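Lovastatin nonaketide synthase, polyketide synthase component (Aspergillus terreus, PDB 7CPX) builds the dihydromonacolin L polyketide of lovastatin biosynthesis from nine malonyl-CoA units, with methylation by S-adenosylmethionine and NADPH-dependent reduction, working together with the enoyl reductase LovC. Local coordinates at residues 501-506 / 914-919; 507-512 / 904-909; 1829-1834 / 2140-2145; 1837-1842 / 1850-1855. The protein carries 2 engineered substitutions. One frame throughout, in Å; residues are numbered along the deposited sequence.

Contact 1 (501-506 / 914-919); sequences EIHLHD and PDRPCM
D506 OD2 takes every polar bond that crosses this contact, two from R916 and one from M919. The charged partner is R916: a salt bridge joins D506 OD2 to R916 NE at 3.3 Å, and R916 NH2 makes a second, equally weak bond to the same oxygen. OD2 lies at the edge of the guanidinium, in its plane, while the carboxylate is turned 72° from that plane, so the two groups do not meet as a flat pair. The neutral partner is the backbone N-H of M919, which reaches D506 OD2 from the anti side, somewhat out of the carboxylate plane. D506 CG stands anti to the carbonyl carbon (chi1 -59°). D506 OD1 takes a weak bond from H503 ND1, 2.8 Å long. H503 occupies the N-cap position of helix 504-513.

H503 also approaches R916 without bonding to it: H503 ND1 lies 4.1 Å above the centre of one face of the R916 guanidinium, the two planes 69° apart.

Van der Waals packing finishes the contact. C918 SG rests 3.9 Å from H505 O, and the M919 side chain lies beside D506 OD2. The imidazole of H505 is tied elsewhere, through NE2 to L471 O.

A chain returning from the MAT domain and laid over the first turn of a linker helix is consistent with the KS-to-AT linker and post-AT linker of polyketide synthases.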
loop_
_atom_site.group_PDB
_atom_site.type_symbol
_atom_site.label_atom_id
_atom_site.label_comp_id
_atom_site.label_asym_id
_atom_site.label_seq_id
_atom_site.Cartn_x
_atom_site.Cartn_y
_atom_site.Cartn_z
ATOM N N GLU A 501 -8.103 -63.412 7.159
ATOM C CA GLU A 501 -7.103 -64.369 7.614
ATOM C C GLU A 501 -6.657 -64.088 9.043
ATOM O O GLU A 501 -6.245 -65.011 9.755
ATOM C CB GLU A 501 -5.896 -64.339 6.676
ATOM C CG GLU A 501 -5.171 -63.001 6.654
ATOM C CD GLU A 501 -4.178 -62.891 5.514
ATOM O OE1 GLU A 501 -4.029 -63.873 4.757
ATOM O OE2 GLU A 501 -3.550 -61.821 5.374
ATOM N N ILE A 502 -6.728 -62.831 9.476
ATOM C CA ILE A 502 -6.232 -62.462 10.796
ATOM C C ILE A 502 -7.068 -63.147 11.868
ATOM O O ILE A 502 -8.305 -63.136 11.818
ATOM C CB ILE A 502 -6.245 -60.936 10.965
ATOM C CG1 ILE A 502 -5.167 -60.311 10.076
ATOM C CG2 ILE A 502 -6.035 -60.564 12.425
ATOM C CD1 ILE A 502 -5.248 -58.811 9.976
ATOM N N HIS A 503 -6.390 -63.748 12.842
ATOM C CA HIS A 503 -7.079 -64.449 13.916
ATOM C C HIS A 503 -7.950 -63.479 14.704
ATOM O O HIS A 503 -7.509 -62.390 15.078
ATOM C CB HIS A 503 -6.059 -65.118 14.838
ATOM C CG HIS A 503 -6.625 -66.231 15.664
ATOM N ND1 HIS A 503 -5.971 -66.745 16.763
ATOM C CD2 HIS A 503 -7.775 -66.936 15.548
ATOM C CE1 HIS A 503 -6.697 -67.714 17.292
ATOM N NE2 HIS A 503 -7.796 -67.850 16.573
ATOM N N LEU A 504 -9.196 -63.882 14.957
ATOM C CA LEU A 504 -10.120 -63.012 15.678
ATOM C C LEU A 504 -9.702 -62.850 17.134
ATOM O O LEU A 504 -9.857 -61.768 17.713
ATOM C CB LEU A 504 -11.540 -63.566 15.587
ATOM C CG LEU A 504 -12.632 -62.715 16.239
ATOM C CD1 LEU A 504 -12.686 -61.333 15.611
ATOM C CD2 LEU A 504 -13.980 -63.404 16.130
ATOM N N HIS A 505 -9.187 -63.917 17.747
ATOM C CA HIS A 505 -8.738 -63.827 19.133
ATOM C C HIS A 505 -7.674 -62.749 19.288
ATOM O O HIS A 505 -7.770 -61.886 20.170
ATOM C CB HIS A 505 -8.197 -65.180 19.597
ATOM C CG HIS A 505 -9.263 -66.183 19.910
ATOM N ND1 HIS A 505 -9.161 -67.511 19.558
ATOM C CD2 HIS A 505 -10.447 -66.053 20.552
ATOM C CE1 HIS A 505 -10.240 -68.156 19.964
ATOM N NE2 HIS A 505 -11.037 -67.294 20.569
ATOM N N ASP A 506 -6.650 -62.784 18.434
ATOM C CA ASP A 506 -5.586 -61.790 18.515
ATOM C C ASP A 506 -6.124 -60.391 18.248
ATOM O O ASP A 506 -5.728 -59.429 18.912
ATOM C CB ASP A 506 -4.474 -62.134 17.524
ATOM C CG ASP A 506 -3.864 -63.496 17.782
ATOM O OD1 ASP A 506 -4.584 -64.508 17.645
ATOM O OD2 ASP A 506 -2.663 -63.558 18.118
ATOM N N PRO A 914 -4.832 -71.358 26.195
ATOM C CA PRO A 914 -3.418 -71.086 26.508
ATOM C C PRO A 914 -2.512 -71.209 25.297
ATOM O O PRO A 914 -1.554 -70.437 25.160
ATOM C CB PRO A 914 -3.089 -72.136 27.579
ATOM C CG PRO A 914 -4.406 -72.508 28.172
ATOM C CD PRO A 914 -5.398 -72.410 27.056
ATOM N N ASP A 915 -2.789 -72.162 24.413
ATOM C CA ASP A 915 -2.029 -72.283 23.181
ATOM C C ASP A 915 -2.287 -71.081 22.281
ATOM O O ASP A 915 -3.368 -70.488 22.293
ATOM C CB ASP A 915 -2.396 -73.575 22.450
ATOM C CG ASP A 915 -2.051 -74.815 23.250
ATOM O OD1 ASP A 915 -1.513 -74.672 24.369
ATOM O OD2 ASP A 915 -2.316 -75.933 22.760
ATOM N N ARG A 916 -1.275 -70.723 21.494
ATOM C CA ARG A 916 -1.359 -69.564 20.616
ATOM C C ARG A 916 -1.679 -68.323 21.441
ATOM O O ARG A 916 -2.800 -67.801 21.376
ATOM C CB ARG A 916 -2.413 -69.784 19.524
ATOM C CG ARG A 916 -2.696 -68.566 18.638
ATOM C CD ARG A 916 -1.427 -67.840 18.203
ATOM N NE ARG A 916 -1.724 -66.662 17.395
ATOM C CZ ARG A 916 -1.814 -66.656 16.071
ATOM N NH1 ARG A 916 -1.636 -67.757 15.359
ATOM N NH2 ARG A 916 -2.090 -65.514 15.447
ATOM N N PRO A 917 -0.737 -67.837 22.247
ATOM C CA PRO A 917 -0.968 -66.577 22.960
ATOM C C PRO A 917 -1.222 -65.443 21.979
ATOM O O PRO A 917 -0.617 -65.376 20.907
ATOM C CB PRO A 917 0.327 -66.369 23.754
ATOM C CG PRO A 917 1.346 -67.218 23.069
ATOM C CD PRO A 917 0.598 -68.392 22.523
ATOM N N CYS A 918 -2.129 -64.548 22.359
ATOM C CA CYS A 918 -2.567 -63.503 21.446
ATOM C C CYS A 918 -1.411 -62.586 21.071
ATOM O O CYS A 918 -0.601 -62.195 21.916
ATOM C CB CYS A 918 -3.697 -62.695 22.079
ATOM S SG CYS A 918 -5.174 -63.674 22.409
ATOM N N MET A 919 -1.343 -62.245 19.789
ATOM C CA MET A 919 -0.328 -61.344 19.270
ATOM C C MET A 919 -0.890 -59.934 19.161
ATOM O O MET A 919 -2.065 -59.735 18.839
ATOM C CB MET A 919 0.158 -61.813 17.899
ATOM C CG MET A 919 0.641 -63.254 17.866
ATOM S SD MET A 919 2.072 -63.548 18.923
ATOM C CE MET A 919 3.302 -62.528 18.115
#

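Contact 2 (507-512 / 904-909); sequences LTWSLL and DADEFM
The indole of W509 enters edge first against the opening turn of helix 905-911. Its NE1 corner comes to 3.5 Å from D906 CA, and CD1 stands 4.0 Å from A905 O, so the pyrrole edge lies against the peptide between A905 and D906. W509 CG stands anti to the backbone N (chi1 174°). M909, one turn beyond A905, approaches the indole obliquely, its CG 4.3 Å from W509 CD1.

The reverse fit is smaller. The methyl of A905 is a low bump between two side chains of the opposing helix: A905 CB touches L512 CD1 at 3.9 Å and W509 CD1 at 4.1 Å. The two helix segments run nearly antiparallel, at 152°, with their axes 10.3 Å apart; they fit the KS-to-AT linker of polyketide synthases, with a helix from after the MAT domain packed on it.

D904 caps that second helix at its N-cap position, D904 OD1 accepting E907 N at 3.2 Å from above the carboxylate plane, with a weaker bond from D906 N. The carboxylate of D906 pairs with R910. C918 packs on both W509 and M909, while L512 reaches V476 on strand 475-479.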
loop_
_atom_site.group_PDB
_atom_site.type_symbol
_atom_site.label_atom_id
_atom_site.label_comp_id
_atom_site.label_asym_id
_atom_site.label_seq_id
_atom_site.Cartn_x
_atom_site.Cartn_y
_atom_site.Cartn_z
ATOM N N LEU A 507 -7.027 -60.260 17.276
ATOM C CA LEU A 507 -7.593 -58.954 16.954
ATOM C C LEU A 507 -8.314 -58.360 18.159
ATOM O O LEU A 507 -8.068 -57.209 18.546
ATOM C CB LEU A 507 -8.542 -59.090 15.763
ATOM C CG LEU A 507 -8.897 -57.832 14.970
ATOM C CD1 LEU A 507 -9.648 -58.212 13.707
ATOM C CD2 LEU A 507 -9.722 -56.876 15.803
ATOM N N THR A 508 -9.207 -59.138 18.772
ATOM C CA THR A 508 -9.962 -58.633 19.915
ATOM C C THR A 508 -9.051 -58.370 21.106
ATOM O O THR A 508 -9.239 -57.385 21.832
ATOM C CB THR A 508 -11.066 -59.619 20.290
ATOM O OG1 THR A 508 -10.494 -60.902 20.571
ATOM C CG2 THR A 508 -12.067 -59.747 19.153
ATOM N N TRP A 509 -8.060 -59.234 21.329
ATOM C CA TRP A 509 -7.143 -59.015 22.442
ATOM C C TRP A 509 -6.332 -57.743 22.242
ATOM O O TRP A 509 -6.068 -57.014 23.203
ATOM C CB TRP A 509 -6.218 -60.217 22.606
ATOM C CG TRP A 509 -5.160 -60.007 23.639
ATOM C CD1 TRP A 509 -5.282 -60.187 24.984
ATOM C CD2 TRP A 509 -3.815 -59.571 23.413
ATOM N NE1 TRP A 509 -4.097 -59.892 25.611
ATOM C CE2 TRP A 509 -3.180 -59.511 24.668
ATOM C CE3 TRP A 509 -3.087 -59.226 22.272
ATOM C CZ2 TRP A 509 -1.851 -59.122 24.813
ATOM C CZ3 TRP A 509 -1.769 -58.840 22.418
ATOM C CH2 TRP A 509 -1.165 -58.791 23.678
ATOM N N SER A 510 -5.909 -57.469 21.008
ATOM C CA SER A 510 -5.211 -56.219 20.734
ATOM C C SER A 510 -6.131 -55.025 20.947
ATOM O O SER A 510 -5.712 -54.003 21.505
ATOM C CB SER A 510 -4.665 -56.227 19.307
ATOM O OG SER A 510 -5.698 -56.455 18.368
ATOM N N LEU A 511 -7.389 -55.136 20.517
ATOM C CA LEU A 511 -8.323 -54.027 20.692
ATOM C C LEU A 511 -8.637 -53.777 22.161
ATOM O O LEU A 511 -8.966 -52.646 22.536
ATOM C CB LEU A 511 -9.608 -54.294 19.913
ATOM C CG LEU A 511 -9.515 -54.041 18.408
ATOM C CD1 LEU A 511 -10.745 -54.567 17.714
ATOM C CD2 LEU A 511 -9.348 -52.560 18.115
ATOM N N LEU A 512 -8.547 -54.806 22.999
ATOM C CA LEU A 512 -8.841 -54.652 24.421
ATOM C C LEU A 512 -7.615 -54.205 25.214
ATOM O O LEU A 512 -7.629 -53.149 25.852
ATOM C CB LEU A 512 -9.382 -55.970 24.985
ATOM C CG LEU A 512 -10.892 -56.174 24.885
ATOM C CD1 LEU A 512 -11.239 -57.631 25.107
ATOM C CD2 LEU A 512 -11.609 -55.299 25.899
ATOM N N ASP A 904 -9.483 -57.979 32.771
ATOM C CA ASP A 904 -8.177 -58.175 32.157
ATOM C C ASP A 904 -8.302 -59.226 31.061
ATOM O O ASP A 904 -8.590 -60.394 31.345
ATOM C CB ASP A 904 -7.145 -58.605 33.199
ATOM C CG ASP A 904 -5.728 -58.601 32.656
ATOM O OD1 ASP A 904 -5.548 -58.836 31.443
ATOM O OD2 ASP A 904 -4.791 -58.362 33.447
ATOM N N ALA A 905 -8.086 -58.807 29.814
ATOM C CA ALA A 905 -8.152 -59.737 28.694
ATOM C C ALA A 905 -6.913 -60.616 28.610
ATOM O O ALA A 905 -7.006 -61.775 28.187
ATOM C CB ALA A 905 -8.335 -58.969 27.386
ATOM N N ASP A 906 -5.751 -60.088 29.000
ATOM C CA ASP A 906 -4.527 -60.879 28.945
ATOM C C ASP A 906 -4.643 -62.113 29.828
ATOM O O ASP A 906 -4.331 -63.229 29.400
ATOM C CB ASP A 906 -3.332 -60.024 29.367
ATOM C CG ASP A 906 -2.011 -60.755 29.226
ATOM O OD1 ASP A 906 -2.009 -61.892 28.709
ATOM O OD2 ASP A 906 -0.973 -60.194 29.634
ATOM N N GLU A 907 -5.113 -61.936 31.063
ATOM C CA GLU A 907 -5.297 -63.080 31.949
ATOM C C GLU A 907 -6.390 -64.007 31.428
ATOM O O GLU A 907 -6.279 -65.236 31.540
ATOM C CB GLU A 907 -5.631 -62.600 33.360
ATOM C CG GLU A 907 -4.562 -61.716 33.986
ATOM C CD GLU A 907 -3.256 -62.451 34.218
ATOM O OE1 GLU A 907 -3.235 -63.692 34.080
ATOM O OE2 GLU A 907 -2.248 -61.785 34.538
ATOM N N PHE A 908 -7.453 -63.437 30.859
ATOM C CA PHE A 908 -8.544 -64.256 30.344
ATOM C C PHE A 908 -8.050 -65.194 29.250
ATOM O O PHE A 908 -8.384 -66.384 29.238
ATOM C CB PHE A 908 -9.665 -63.361 29.819
ATOM C CG PHE A 908 -10.805 -64.119 29.203
ATOM C CD1 PHE A 908 -11.839 -64.595 29.990
ATOM C CD2 PHE A 908 -10.841 -64.356 27.841
ATOM C CE1 PHE A 908 -12.888 -65.294 29.427
ATOM C CE2 PHE A 908 -11.888 -65.054 27.273
ATOM C CZ PHE A 908 -12.913 -65.524 28.068
ATOM N N MET A 909 -7.248 -64.674 28.320
ATOM C CA MET A 909 -6.672 -65.518 27.281
ATOM C C MET A 909 -5.530 -66.376 27.802
ATOM O O MET A 909 -5.187 -67.380 27.169
ATOM C CB MET A 909 -6.190 -64.658 26.113
ATOM C CG MET A 909 -7.322 -63.999 25.342
ATOM S SD MET A 909 -8.480 -65.186 24.624
ATOM C CE MET A 909 -7.474 -65.952 23.357
#

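Contact 3 (1829-1834 / 2140-2145); sequences EMIDSS and LPTRVR
M1830 and P2141 face each other where two strand segments cross at 107°, closer to perpendicular than to antiparallel, and yet the backbones pair in full antiparallel fashion. E1829 with T2142 and I1831 with L2140 are hydrogen-bonded pairs, each joined by two N-H to O bonds of 2.9 Å, as from E1829 N to T2142 O and from L2140 N to I1831 O. M1830 with P2141 is the non-hydrogen-bonded pair between them, with the CA-H of M1830 directed at L2140 O.

On the face of M1830 and P2141, the methionine chain bends so that its methyl reaches the proline: M1830 CE lies 3.5 Å from P2141 N and 3.7 Å from P2141 CD. On the other face I1831 and T2142 cross at about a right angle, I1831 CB lying 3.7 Å from T2142 OG1 and I1831 CD1 3.9 Å from T2142 CB. Farther on, E1829 CB meets V2144 CG2 at 3.5 Å.

Past the pairing, D1832 OD1 accepts S1834 N in an Asx turn.

The two strands bracket the intervening part of the chain, which probably contains the enoyl-reductase-like fold of related synthases; segment 2140-2145 lies in the ketoreductase domain. Helix 2135-2138 lies against D1832. V1838 on strand 1838-1842 packs on I1831 and T2142, and on strand 1849-1853 L1851 packs on L2140 while S1853 touches I1831.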
loop_
_atom_site.group_PDB
_atom_site.type_symbol
_atom_site.label_atom_id
_atom_site.label_comp_id
_atom_site.label_asym_id
_atom_site.label_seq_id
_atom_site.Cartn_x
_atom_site.Cartn_y
_atom_site.Cartn_z
ATOM N N GLU A 1829 22.886 38.783 -17.905
ATOM C CA GLU A 1829 23.788 39.824 -18.373
ATOM C C GLU A 1829 23.376 41.152 -17.757
ATOM O O GLU A 1829 22.196 41.395 -17.507
ATOM C CB GLU A 1829 23.776 39.929 -19.904
ATOM C CG GLU A 1829 24.865 40.821 -20.474
ATOM C CD GLU A 1829 24.857 40.850 -21.990
ATOM O OE1 GLU A 1829 23.999 40.171 -22.593
ATOM O OE2 GLU A 1829 25.707 41.550 -22.579
ATOM N N MET A 1830 24.359 42.012 -17.508
ATOM C CA MET A 1830 24.097 43.313 -16.895
ATOM C C MET A 1830 23.491 44.217 -17.960
ATOM O O MET A 1830 24.188 44.761 -18.818
ATOM C CB MET A 1830 25.375 43.904 -16.317
ATOM C CG MET A 1830 25.145 45.051 -15.348
ATOM S SD MET A 1830 25.505 44.605 -13.638
ATOM C CE MET A 1830 24.345 43.267 -13.370
ATOM N N ILE A 1831 22.171 44.378 -17.906
ATOM C CA ILE A 1831 21.423 45.139 -18.900
ATOM C C ILE A 1831 20.751 46.319 -18.216
ATOM O O ILE A 1831 20.294 46.212 -17.073
ATOM C CB ILE A 1831 20.384 44.256 -19.620
ATOM C CG1 ILE A 1831 21.092 43.138 -20.390
ATOM C CG2 ILE A 1831 19.525 45.103 -20.551
ATOM C CD1 ILE A 1831 20.159 42.211 -21.143
ATOM N N ASP A 1832 20.703 47.450 -18.919
ATOM C CA ASP A 1832 20.066 48.666 -18.415
ATOM C C ASP A 1832 18.635 48.700 -18.937
ATOM O O ASP A 1832 18.390 49.057 -20.091
ATOM C CB ASP A 1832 20.849 49.900 -18.849
ATOM C CG ASP A 1832 20.232 51.191 -18.349
ATOM O OD1 ASP A 1832 19.221 51.129 -17.620
ATOM O OD2 ASP A 1832 20.758 52.272 -18.688
ATOM N N SER A 1833 17.682 48.334 -18.078
ATOM C CA SER A 1833 16.285 48.302 -18.487
ATOM C C SER A 1833 15.735 49.690 -18.787
ATOM O O SER A 1833 14.722 49.803 -19.483
ATOM C CB SER A 1833 15.436 47.634 -17.405
ATOM O OG SER A 1833 15.599 48.278 -16.154
ATOM N N SER A 1834 16.378 50.744 -18.283
ATOM C CA SER A 1834 15.887 52.093 -18.538
ATOM C C SER A 1834 15.972 52.438 -20.018
ATOM O O SER A 1834 15.057 53.057 -20.572
ATOM C CB SER A 1834 16.674 53.105 -17.706
ATOM N N LEU A 2140 20.688 46.086 -14.210
ATOM C CA LEU A 2140 20.355 44.929 -13.398
ATOM C C LEU A 2140 20.789 43.663 -14.117
ATOM O O LEU A 2140 20.981 43.669 -15.339
ATOM C CB LEU A 2140 18.848 44.868 -13.116
ATOM C CG LEU A 2140 18.272 46.066 -12.362
ATOM C CD1 LEU A 2140 16.764 46.120 -12.525
ATOM C CD2 LEU A 2140 18.652 45.999 -10.894
ATOM N N PRO A 2141 20.960 42.560 -13.384
ATOM C CA PRO A 2141 21.187 41.270 -14.046
ATOM C C PRO A 2141 19.912 40.744 -14.681
ATOM O O PRO A 2141 19.013 40.257 -13.987
ATOM C CB PRO A 2141 21.667 40.370 -12.904
ATOM C CG PRO A 2141 21.036 40.952 -11.689
ATOM C CD PRO A 2141 20.998 42.439 -11.917
ATOM N N THR A 2142 19.829 40.840 -16.002
ATOM C CA THR A 2142 18.654 40.460 -16.763
ATOM C C THR A 2142 18.900 39.125 -17.449
ATOM O O THR A 2142 19.983 38.885 -17.992
ATOM C CB THR A 2142 18.322 41.535 -17.800
ATOM O OG1 THR A 2142 18.093 42.785 -17.137
ATOM C CG2 THR A 2142 17.095 41.157 -18.594
ATOM N N ARG A 2143 17.894 38.256 -17.410
ATOM C CA ARG A 2143 18.004 36.925 -17.997
ATOM C C ARG A 2143 18.021 37.046 -19.515
ATOM O O ARG A 2143 16.995 37.340 -20.135
ATOM C CB ARG A 2143 16.850 36.049 -17.525
ATOM C CG ARG A 2143 16.914 34.610 -18.005
ATOM C CD ARG A 2143 16.010 33.722 -17.172
ATOM N NE ARG A 2143 15.911 32.369 -17.704
ATOM C CZ ARG A 2143 15.266 31.377 -17.105
ATOM N NH1 ARG A 2143 14.663 31.548 -15.940
ATOM N NH2 ARG A 2143 15.226 30.183 -17.689
ATOM N N VAL A 2144 19.183 36.810 -20.115
ATOM C CA VAL A 2144 19.373 37.014 -21.545
ATOM C C VAL A 2144 18.305 36.261 -22.324
ATOM O O VAL A 2144 17.822 35.211 -21.885
ATOM C CB VAL A 2144 20.782 36.577 -21.983
ATOM C CG1 VAL A 2144 20.959 36.798 -23.467
ATOM C CG2 VAL A 2144 21.841 37.339 -21.206
ATOM N N ARG A 2145 17.924 36.800 -23.477
ATOM C CA ARG A 2145 16.945 36.191 -24.362
ATOM C C ARG A 2145 17.634 35.700 -25.627
ATOM O O ARG A 2145 18.596 36.307 -26.107
ATOM C CB ARG A 2145 15.835 37.184 -24.723
ATOM C CG ARG A 2145 14.880 36.692 -25.805
ATOM C CD ARG A 2145 13.857 37.749 -26.185
ATOM N NE ARG A 2145 12.713 37.765 -25.284
ATOM C CZ ARG A 2145 11.592 38.437 -25.511
ATOM N NH1 ARG A 2145 11.429 39.162 -26.606
ATOM N NH2 ARG A 2145 10.606 38.374 -24.620
#

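Contact 4 (1837-1842 / 1850-1855); sequences PVALQT and FLESAE
Over the centre of one face of the F1850 ring sits Q1841 O of the partner strand, 3.6 Å above the plane; E1852 CB lies at the ring's edge, in its plane. F1850 CG stands between backbone N and carbonyl carbon (chi1 52°). The same Q1841 O accepts F1850 N. A second pair of flat groups meets nearby: the amide of Q1841 and the carboxylate of E1852, with planes 86° apart. Q1841 NE2 donates to E1852 OE2 at 2.9 Å on the syn side, and OE2 lies close to the amide plane; that oxygen also forms a salt bridge with R2145.

The hairpin's backbones are joined by A1839 with E1852 and Q1841 with F1850 as hydrogen-bonded pairs, the bond from Q1841 N to F1850 O being weak, and by A1854 N to P1837 O at 2.8 Å. Beside this last bond, A1854 CB fits between P1837 CB (3.8 Å) and A1839 CB (3.7 Å). On the opposite face V1838 CG1 meets L1851 CB at 3.9 Å, and L1840 CD1 comes to 4.1 Å from L1851 CD2.

That apolar face is covered by helix 2111-2117, which touches L1840 and L1851, while V1838 and L1840 bond through their backbones to S1914 and N1912. R2143, from strand 2139-2143, makes a cation-pi contact with F1850.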
loop_
_atom_site.group_PDB
_atom_site.type_symbol
_atom_site.label_atom_id
_atom_site.label_comp_id
_atom_site.label_asym_id
_atom_site.label_seq_id
_atom_site.Cartn_x
_atom_site.Cartn_y
_atom_site.Cartn_z
ATOM N N PRO A 1837 15.088 47.491 -23.798
ATOM C CA PRO A 1837 13.840 46.790 -23.458
ATOM C C PRO A 1837 14.108 45.567 -22.597
ATOM O O PRO A 1837 14.831 44.649 -22.993
ATOM C CB PRO A 1837 13.265 46.407 -24.827
ATOM C CG PRO A 1837 13.870 47.369 -25.777
ATOM C CD PRO A 1837 15.241 47.657 -25.253
ATOM N N VAL A 1838 13.516 45.563 -21.406
ATOM C CA VAL A 1838 13.612 44.448 -20.474
ATOM C C VAL A 1838 12.201 44.068 -20.055
ATOM O O VAL A 1838 11.478 44.893 -19.483
ATOM C CB VAL A 1838 14.467 44.795 -19.246
ATOM C CG1 VAL A 1838 14.366 43.696 -18.208
ATOM C CG2 VAL A 1838 15.909 45.006 -19.658
ATOM N N ALA A 1839 11.821 42.825 -20.322
ATOM C CA ALA A 1839 10.484 42.333 -20.026
ATOM C C ALA A 1839 10.491 41.500 -18.753
ATOM O O ALA A 1839 11.368 40.656 -18.548
ATOM C CB ALA A 1839 9.949 41.499 -21.188
ATOM N N LEU A 1840 9.503 41.745 -17.899
ATOM C CA LEU A 1840 9.308 40.955 -16.686
ATOM C C LEU A 1840 8.538 39.706 -17.087
ATOM O O LEU A 1840 7.325 39.602 -16.904
ATOM C CB LEU A 1840 8.576 41.770 -15.628
ATOM C CG LEU A 1840 8.370 41.144 -14.249
ATOM C CD1 LEU A 1840 9.510 40.218 -13.869
ATOM C CD2 LEU A 1840 8.233 42.248 -13.221
ATOM N N GLN A 1841 9.265 38.744 -17.646
ATOM C CA GLN A 1841 8.667 37.583 -18.283
ATOM C C GLN A 1841 8.403 36.481 -17.266
ATOM O O GLN A 1841 9.207 36.240 -16.362
ATOM C CB GLN A 1841 9.588 37.057 -19.384
ATOM C CG GLN A 1841 9.014 35.911 -20.196
ATOM C CD GLN A 1841 7.868 36.344 -21.085
ATOM O OE1 GLN A 1841 6.702 36.272 -20.696
ATOM N NE2 GLN A 1841 8.195 36.797 -22.289
ATOM N N THR A 1842 7.263 35.816 -17.427
ATOM C CA THR A 1842 6.955 34.643 -16.626
ATOM C C THR A 1842 7.764 33.445 -17.108
ATOM O O THR A 1842 8.097 33.325 -18.289
ATOM C CB THR A 1842 5.463 34.321 -16.703
ATOM O OG1 THR A 1842 5.159 33.234 -15.819
ATOM C CG2 THR A 1842 5.073 33.936 -18.128
ATOM N N PHE A 1850 10.818 36.670 -13.977
ATOM C CA PHE A 1850 12.210 37.085 -14.042
ATOM C C PHE A 1850 12.364 38.155 -15.109
ATOM O O PHE A 1850 11.619 38.185 -16.091
ATOM C CB PHE A 1850 13.139 35.904 -14.350
ATOM C CG PHE A 1850 12.726 35.107 -15.556
ATOM C CD1 PHE A 1850 12.871 35.624 -16.830
ATOM C CD2 PHE A 1850 12.199 33.838 -15.412
ATOM C CE1 PHE A 1850 12.494 34.896 -17.937
ATOM C CE2 PHE A 1850 11.821 33.102 -16.515
ATOM C CZ PHE A 1850 11.968 33.631 -17.781
ATOM N N LEU A 1851 13.349 39.023 -14.916
ATOM C CA LEU A 1851 13.685 40.019 -15.922
ATOM C C LEU A 1851 14.461 39.355 -17.050
ATOM O O LEU A 1851 15.405 38.598 -16.802
ATOM C CB LEU A 1851 14.510 41.144 -15.302
ATOM C CG LEU A 1851 13.836 41.920 -14.171
ATOM C CD1 LEU A 1851 14.816 42.879 -13.514
ATOM C CD2 LEU A 1851 12.626 42.671 -14.695
ATOM N N GLU A 1852 14.066 39.636 -18.290
ATOM C CA GLU A 1852 14.757 39.098 -19.449
ATOM C C GLU A 1852 14.881 40.183 -20.506
ATOM O O GLU A 1852 14.153 41.176 -20.495
ATOM C CB GLU A 1852 14.033 37.876 -20.031
ATOM C CG GLU A 1852 12.677 38.180 -20.648
ATOM C CD GLU A 1852 12.084 36.980 -21.358
ATOM O OE1 GLU A 1852 12.651 35.875 -21.231
ATOM O OE2 GLU A 1852 11.056 37.143 -22.049
ATOM N N SER A 1853 15.830 39.992 -21.415
ATOM C CA SER A 1853 16.027 40.957 -22.488
ATOM C C SER A 1853 14.862 40.890 -23.465
ATOM O O SER A 1853 14.533 39.820 -23.987
ATOM C CB SER A 1853 17.344 40.686 -23.209
ATOM O OG SER A 1853 17.550 41.626 -24.250
ATOM N N ALA A 1854 14.240 42.040 -23.718
ATOM C CA ALA A 1854 13.103 42.143 -24.620
ATOM C C ALA A 1854 13.481 42.771 -25.955
ATOM O O ALA A 1854 12.597 43.197 -26.706
ATOM C CB ALA A 1854 11.982 42.948 -23.962
ATOM N N GLU A 1855 14.772 42.841 -26.263
ATOM C CA GLU A 1855 15.217 43.467 -27.500
ATOM C C GLU A 1855 14.560 42.801 -28.699
ATOM O O GLU A 1855 14.679 41.587 -28.891
ATOM C CB GLU A 1855 16.737 43.378 -27.607
ATOM C CG GLU A 1855 17.480 44.178 -26.553
ATOM C CD GLU A 1855 18.979 43.969 -26.614
ATOM O OE1 GLU A 1855 19.425 43.081 -27.371
ATOM O OE2 GLU A 1855 19.712 44.691 -25.905
#

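How the contacts relate
The four contacts fall into two pairs on opposite sides of the chain's centre, with at least about 93 Å between the nearest atoms of the two pairs. Contacts 1 and 2 have centres 10 Å apart and share helix 504-513; C918 of contact 1 joins them by packing against side chains from both helices of contact 2. Contacts 3 and 4, centres 8 Å apart, are linked through the backbone, by a probable hydrogen bond from R2143 N to L1851 O, and through the R2145-E1852 salt bridge. Every one of them lies away from the annotated catalytic residues and the NADP pocket.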